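Local coordinates for protein putative acyl-CoA thioester hydrolase YbhC (Escherichia coli K-12, PDB 3GRH) that is an outer-membrane lipoprotein of the pectinesterase family, putatively a thioesterase, that neither binds pectin nor has pectinesterase activity, at residues A227-N239 with N258-V270. Numbering follows the deposited sequence.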
loop_
_atom_site.group_PDB
_atom_site.type_symbol
_atom_site.label_atom_id
_atom_site.label_comp_id
_atom_site.label_asym_id
_atom_site.label_seq_id
_atom_site.Cartn_x
_atom_site.Cartn_y
_atom_site.Cartn_z
ATOM N N ALA A 227 -1.950 8.517 -2.966
ATOM C CA ALA A 227 -0.657 8.836 -3.513
ATOM C C ALA A 227 -0.291 7.785 -4.551
ATOM O O ALA A 227 -0.084 8.091 -5.666
ATOM C CB ALA A 227 0.375 8.911 -2.443
ATOM N N LEU A 228 -0.208 6.524 -4.134
ATOM C CA LEU A 228 0.233 5.405 -5.010
ATOM C C LEU A 228 -0.864 4.369 -4.971
ATOM O O LEU A 228 -1.181 3.872 -3.935
ATOM C CB LEU A 228 1.493 4.803 -4.473
ATOM C CG LEU A 228 2.010 3.622 -5.260
ATOM C CD1 LEU A 228 2.190 3.798 -6.745
ATOM C CD2 LEU A 228 3.370 3.263 -4.599
ATOM N N ARG A 229 -1.336 3.970 -6.146
ATOM C CA ARG A 229 -2.204 2.819 -6.326
ATOM C C ARG A 229 -1.512 1.804 -7.180
ATOM O O ARG A 229 -0.960 2.157 -8.236
ATOM C CB ARG A 229 -3.443 3.236 -7.001
ATOM C CG ARG A 229 -4.332 2.116 -7.404
ATOM C CD ARG A 229 -5.657 2.477 -7.922
ATOM N NE ARG A 229 -6.353 1.336 -8.529
ATOM C CZ ARG A 229 -7.463 1.474 -9.241
ATOM N NH1 ARG A 229 -8.046 2.662 -9.382
ATOM N NH2 ARG A 229 -7.955 0.424 -9.841
ATOM N N THR A 230 -1.492 0.559 -6.738
ATOM C CA THR A 230 -0.873 -0.486 -7.544
ATOM C C THR A 230 -1.830 -1.663 -7.647
ATOM O O THR A 230 -2.392 -2.089 -6.666
ATOM C CB THR A 230 0.549 -0.851 -7.108
ATOM O OG1 THR A 230 1.045 -1.937 -7.902
ATOM C CG2 THR A 230 0.605 -1.273 -5.678
ATOM N N ASP A 231 -2.035 -2.127 -8.880
ATOM C CA ASP A 231 -2.943 -3.280 -9.153
ATOM C C ASP A 231 -2.181 -4.468 -9.758
ATOM O O ASP A 231 -2.773 -5.566 -9.900
ATOM C CB ASP A 231 -4.034 -2.879 -10.195
ATOM C CG ASP A 231 -4.840 -1.655 -9.847
ATOM O OD1 ASP A 231 -4.799 -1.211 -8.676
ATOM O OD2 ASP A 231 -5.516 -1.107 -10.812
ATOM N N GLY A 232 -0.900 -4.295 -10.098
ATOM C CA GLY A 232 -0.114 -5.325 -10.742
ATOM C C GLY A 232 0.353 -6.415 -9.790
ATOM O O GLY A 232 0.432 -6.233 -8.584
ATOM N N ASP A 233 0.686 -7.553 -10.348
ATOM C CA ASP A 233 1.340 -8.656 -9.564
ATOM C C ASP A 233 2.812 -8.502 -9.685
ATOM O O ASP A 233 3.361 -8.042 -10.681
ATOM C CB ASP A 233 0.907 -9.996 -10.108
ATOM C CG ASP A 233 1.308 -11.204 -9.285
ATOM O OD1 ASP A 233 1.332 -11.180 -8.046
ATOM O OD2 ASP A 233 1.527 -12.308 -9.959
ATOM N N GLN A 234 3.539 -9.011 -8.690
ATOM C CA GLN A 234 4.978 -9.047 -8.654
ATOM C C GLN A 234 5.558 -7.637 -8.663
ATOM O O GLN A 234 6.521 -7.420 -9.367
ATOM C CB GLN A 234 5.604 -9.993 -9.680
ATOM C CG GLN A 234 5.224 -11.436 -9.426
ATOM C CD GLN A 234 5.904 -12.431 -10.354
ATOM O OE1 GLN A 234 6.874 -12.122 -11.062
ATOM N NE2 GLN A 234 5.511 -13.629 -10.221
ATOM N N VAL A 235 5.016 -6.735 -7.830
ATOM C CA VAL A 235 5.435 -5.370 -7.774
ATOM C C VAL A 235 6.422 -5.196 -6.623
ATOM O O VAL A 235 6.199 -5.744 -5.572
ATOM C CB VAL A 235 4.264 -4.476 -7.615
ATOM C CG1 VAL A 235 4.592 -3.006 -7.251
ATOM C CG2 VAL A 235 3.369 -4.599 -8.841
ATOM N N GLN A 236 7.498 -4.464 -6.856
ATOM C CA GLN A 236 8.521 -4.221 -5.847
ATOM C C GLN A 236 8.708 -2.755 -5.661
ATOM O O GLN A 236 8.941 -2.047 -6.625
ATOM C CB GLN A 236 9.862 -4.851 -6.177
ATOM C CG GLN A 236 9.800 -6.359 -6.285
ATOM C CD GLN A 236 11.078 -6.911 -6.876
ATOM O OE1 GLN A 236 12.103 -6.902 -6.168
ATOM N NE2 GLN A 236 11.018 -7.421 -8.133
ATOM N N ILE A 237 8.589 -2.284 -4.432
ATOM C CA ILE A 237 8.750 -0.842 -4.114
ATOM C C ILE A 237 9.833 -0.796 -3.056
ATOM O O ILE A 237 9.657 -1.411 -1.963
ATOM C CB ILE A 237 7.429 -0.316 -3.559
ATOM C CG1 ILE A 237 6.408 -0.315 -4.683
ATOM C CG2 ILE A 237 7.632 1.067 -3.043
ATOM C CD1 ILE A 237 5.003 -0.159 -4.212
ATOM N N ASN A 238 10.973 -0.149 -3.357
ATOM C CA ASN A 238 12.117 -0.181 -2.460
ATOM C C ASN A 238 12.635 1.230 -2.239
ATOM O O ASN A 238 12.862 1.976 -3.181
ATOM C CB ASN A 238 13.238 -1.076 -2.994
ATOM C CG ASN A 238 14.425 -1.051 -2.100
ATOM O OD1 ASN A 238 15.541 -0.602 -2.500
ATOM N ND2 ASN A 238 14.217 -1.464 -0.864
ATOM N N ASN A 239 12.810 1.612 -0.984
ATOM C CA ASN A 239 13.371 2.961 -0.650
ATOM C C ASN A 239 12.593 4.051 -1.305
ATOM O O ASN A 239 13.143 4.898 -2.012
ATOM C CB ASN A 239 14.840 3.047 -1.029
ATOM C CG ASN A 239 15.549 4.221 -0.389
ATOM O OD1 ASN A 239 15.162 4.680 0.697
ATOM N ND2 ASN A 239 16.544 4.752 -1.104
ATOM N N ASN A 258 -11.393 -1.121 -13.708
ATOM C CA ASN A 258 -11.237 -0.220 -12.565
ATOM C C ASN A 258 -12.246 -0.426 -11.441
ATOM O O ASN A 258 -12.991 0.473 -11.077
ATOM C CB ASN A 258 -11.179 1.251 -13.039
ATOM C CG ASN A 258 -10.688 2.183 -11.993
ATOM O OD1 ASN A 258 -10.069 1.776 -11.061
ATOM N ND2 ASN A 258 -10.954 3.481 -12.169
ATOM N N ARG A 259 -12.231 -1.620 -10.834
ATOM C CA ARG A 259 -13.054 -1.907 -9.679
ATOM C C ARG A 259 -12.479 -3.138 -9.038
ATOM O O ARG A 259 -11.796 -3.936 -9.724
ATOM C CB ARG A 259 -14.474 -2.224 -10.060
ATOM C CG ARG A 259 -14.609 -3.235 -11.121
ATOM C CD ARG A 259 -16.006 -3.209 -11.666
ATOM N NE ARG A 259 -16.315 -4.417 -12.416
ATOM C CZ ARG A 259 -17.473 -4.636 -13.037
ATOM N NH1 ARG A 259 -18.444 -3.724 -13.014
ATOM N NH2 ARG A 259 -17.663 -5.779 -13.690
ATOM N N LEU A 260 -12.750 -3.297 -7.754
ATOM C CA LEU A 260 -12.264 -4.492 -7.042
ATOM C C LEU A 260 -12.958 -5.723 -7.636
ATOM O O LEU A 260 -14.117 -5.666 -8.070
ATOM C CB LEU A 260 -12.474 -4.383 -5.545
ATOM C CG LEU A 260 -11.603 -3.354 -4.883
ATOM C CD1 LEU A 260 -12.033 -3.089 -3.426
ATOM C CD2 LEU A 260 -10.149 -3.767 -4.975
ATOM N N GLU A 261 -12.203 -6.808 -7.690
ATOM C CA GLU A 261 -12.570 -8.073 -8.358
ATOM C C GLU A 261 -12.639 -9.190 -7.333
ATOM O O GLU A 261 -12.154 -9.047 -6.211
ATOM C CB GLU A 261 -11.453 -8.540 -9.355
ATOM C CG GLU A 261 -11.349 -7.787 -10.640
ATOM C CD GLU A 261 -10.423 -8.458 -11.682
ATOM O OE1 GLU A 261 -9.782 -9.515 -11.407
ATOM O OE2 GLU A 261 -10.345 -7.918 -12.821
ATOM N N THR A 262 -13.148 -10.344 -7.737
ATOM C CA THR A 262 -13.234 -11.462 -6.788
ATOM C C THR A 262 -12.311 -12.626 -7.039
ATOM O O THR A 262 -12.356 -13.605 -6.249
ATOM C CB THR A 262 -14.612 -12.098 -6.768
ATOM O OG1 THR A 262 -14.852 -12.624 -8.065
ATOM C CG2 THR A 262 -15.713 -11.134 -6.409
ATOM N N ASN A 263 -11.509 -12.619 -8.098
ATOM C CA ASN A 263 -10.669 -13.794 -8.383
ATOM C C ASN A 263 -9.304 -13.420 -8.958
ATOM O O ASN A 263 -8.899 -13.852 -10.076
ATOM C CB ASN A 263 -11.387 -14.792 -9.324
ATOM C CG ASN A 263 -10.763 -16.190 -9.305
ATOM O OD1 ASN A 263 -9.671 -16.418 -8.756
ATOM N ND2 ASN A 263 -11.469 -17.143 -9.913
ATOM N N ARG A 264 -8.542 -12.660 -8.174
ATOM C CA ARG A 264 -7.210 -12.240 -8.607
ATOM C C ARG A 264 -6.476 -11.840 -7.336
ATOM O O ARG A 264 -7.066 -11.174 -6.513
ATOM C CB ARG A 264 -7.305 -11.035 -9.500
ATOM C CG ARG A 264 -6.047 -10.683 -10.114
ATOM C CD ARG A 264 -6.190 -9.678 -11.234
ATOM N NE ARG A 264 -4.820 -9.319 -11.538
ATOM C CZ ARG A 264 -4.198 -8.222 -11.129
ATOM N NH1 ARG A 264 -4.857 -7.214 -10.521
ATOM N NH2 ARG A 264 -2.915 -8.093 -11.461
ATOM N N GLN A 265 -5.248 -12.301 -7.141
ATOM C CA GLN A 265 -4.529 -12.034 -5.924
ATOM C C GLN A 265 -3.110 -11.447 -6.222
ATOM O O GLN A 265 -2.125 -12.181 -6.217
ATOM C CB GLN A 265 -4.361 -13.363 -5.188
ATOM C CG GLN A 265 -3.565 -13.449 -3.939
ATOM C CD GLN A 265 -4.148 -12.779 -2.710
ATOM O OE1 GLN A 265 -4.971 -11.830 -2.804
ATOM N NE2 GLN A 265 -3.654 -13.203 -1.531
ATOM N N PRO A 266 -3.017 -10.174 -6.533
ATOM C CA PRO A 266 -1.718 -9.561 -6.811
ATOM C C PRO A 266 -0.849 -9.490 -5.613
ATOM O O PRO A 266 -1.349 -9.265 -4.532
ATOM C CB PRO A 266 -2.042 -8.164 -7.219
ATOM C CG PRO A 266 -3.448 -7.988 -6.591
ATOM C CD PRO A 266 -4.100 -9.220 -6.711
ATOM N N ARG A 267 0.457 -9.747 -5.817
ATOM C CA ARG A 267 1.442 -9.729 -4.756
ATOM C C ARG A 267 2.412 -8.537 -4.919
ATOM O O ARG A 267 2.928 -8.291 -6.004
ATOM C CB ARG A 267 2.283 -10.985 -4.858
ATOM C CG ARG A 267 1.460 -12.214 -4.643
ATOM C CD ARG A 267 2.102 -13.479 -5.122
ATOM N NE ARG A 267 2.244 -13.543 -6.561
ATOM C CZ ARG A 267 2.740 -14.579 -7.227
ATOM N NH1 ARG A 267 3.144 -15.642 -6.587
ATOM N NH2 ARG A 267 2.813 -14.531 -8.557
ATOM N N THR A 268 2.608 -7.854 -3.810
ATOM C CA THR A 268 3.486 -6.667 -3.742
ATOM C C THR A 268 4.452 -6.795 -2.594
ATOM O O THR A 268 4.048 -7.154 -1.490
ATOM C CB THR A 268 2.580 -5.390 -3.569
ATOM O OG1 THR A 268 1.589 -5.373 -4.626
ATOM C CG2 THR A 268 3.353 -4.121 -3.612
ATOM N N LEU A 269 5.699 -6.388 -2.808
ATOM C CA LEU A 269 6.709 -6.330 -1.748
ATOM C C LEU A 269 7.145 -4.888 -1.590
ATOM O O LEU A 269 7.650 -4.302 -2.569
ATOM C CB LEU A 269 7.942 -7.184 -2.115
ATOM C CG LEU A 269 9.075 -7.121 -1.102
ATOM C CD1 LEU A 269 8.591 -7.668 0.207
ATOM C CD2 LEU A 269 10.222 -7.853 -1.674
ATOM N N VAL A 270 7.005 -4.334 -0.399
ATOM C CA VAL A 270 7.442 -2.941 -0.105
ATOM C C VAL A 270 8.547 -3.058 0.946
ATOM O O VAL A 270 8.338 -3.656 2.015
ATOM C CB VAL A 270 6.285 -2.124 0.486
ATOM C CG1 VAL A 270 6.743 -0.653 0.865
ATOM C CG2 VAL A 270 5.086 -2.106 -0.448
HETATM O O HOH W 1 0.422 -4.261 -6.749
#
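Strands 235-238 and 267-270 run parallel, their axes 4.8 Å apart at closest approach and 12° from parallel, as successive rungs on one face of the right-handed parallel beta-helix of the pectinesterase family; Arg267 O, Val235 O and Leu269 O each accept a backbone N-H from the neighbouring rung. Beta-branched Val235, Thr268, Ile237 and Val270 suit the extended chain and stack by like position on the buried face, Val235 CG1 lying 4.0 Å from Thr268 CG2. Where the strands begin, Asp233, in the turn before strand 235-238, and Arg267, the first residue of strand 267-270, form a nearly coplanar salt bridge (planes 11° apart). Arg267, bent at chi3 (-67°), comes side-on: NE meets the syn lone pair of Asp233 OD1 at 2.9 Å, nearly straight, while NH2 reaches OD2. The anti lone pair of Asp233 OD1 takes the backbone N-H of Arg267 (N to OD1 2.8 Å). With an alanine replacing Asp233, the N-H of Arg267 would probably lose its acceptor and the guanidinium its carboxylate, leaving the guanidinium, still tied through NH1 to Phe54 O, freer to turn. In the turn, Arg264 reaches back extended and end-on, NH1 (2.7 Å) and NH2 sharing Asp231 O. Arg229 likewise grips Asn258 OD1 with NH1 and NH2, both 2.8 Å away, an amide oxygen being a neutral acceptor that suits a guanidinium already paired through NE with Asp231 OD1; Thr252, Gln199 and Trp197 also bond that carboxylate. A water joins Thr230 OG1, Thr268 OG1 and Gly232 O, supplying polar partners inside the coil. Backbone bonds and stacked, mostly apolar side chains thus join the strands, whereas three arginines, each gripping with two nitrogens, fasten the loops around Asp231, Asp233 and Asn258 to the neighbouring coil.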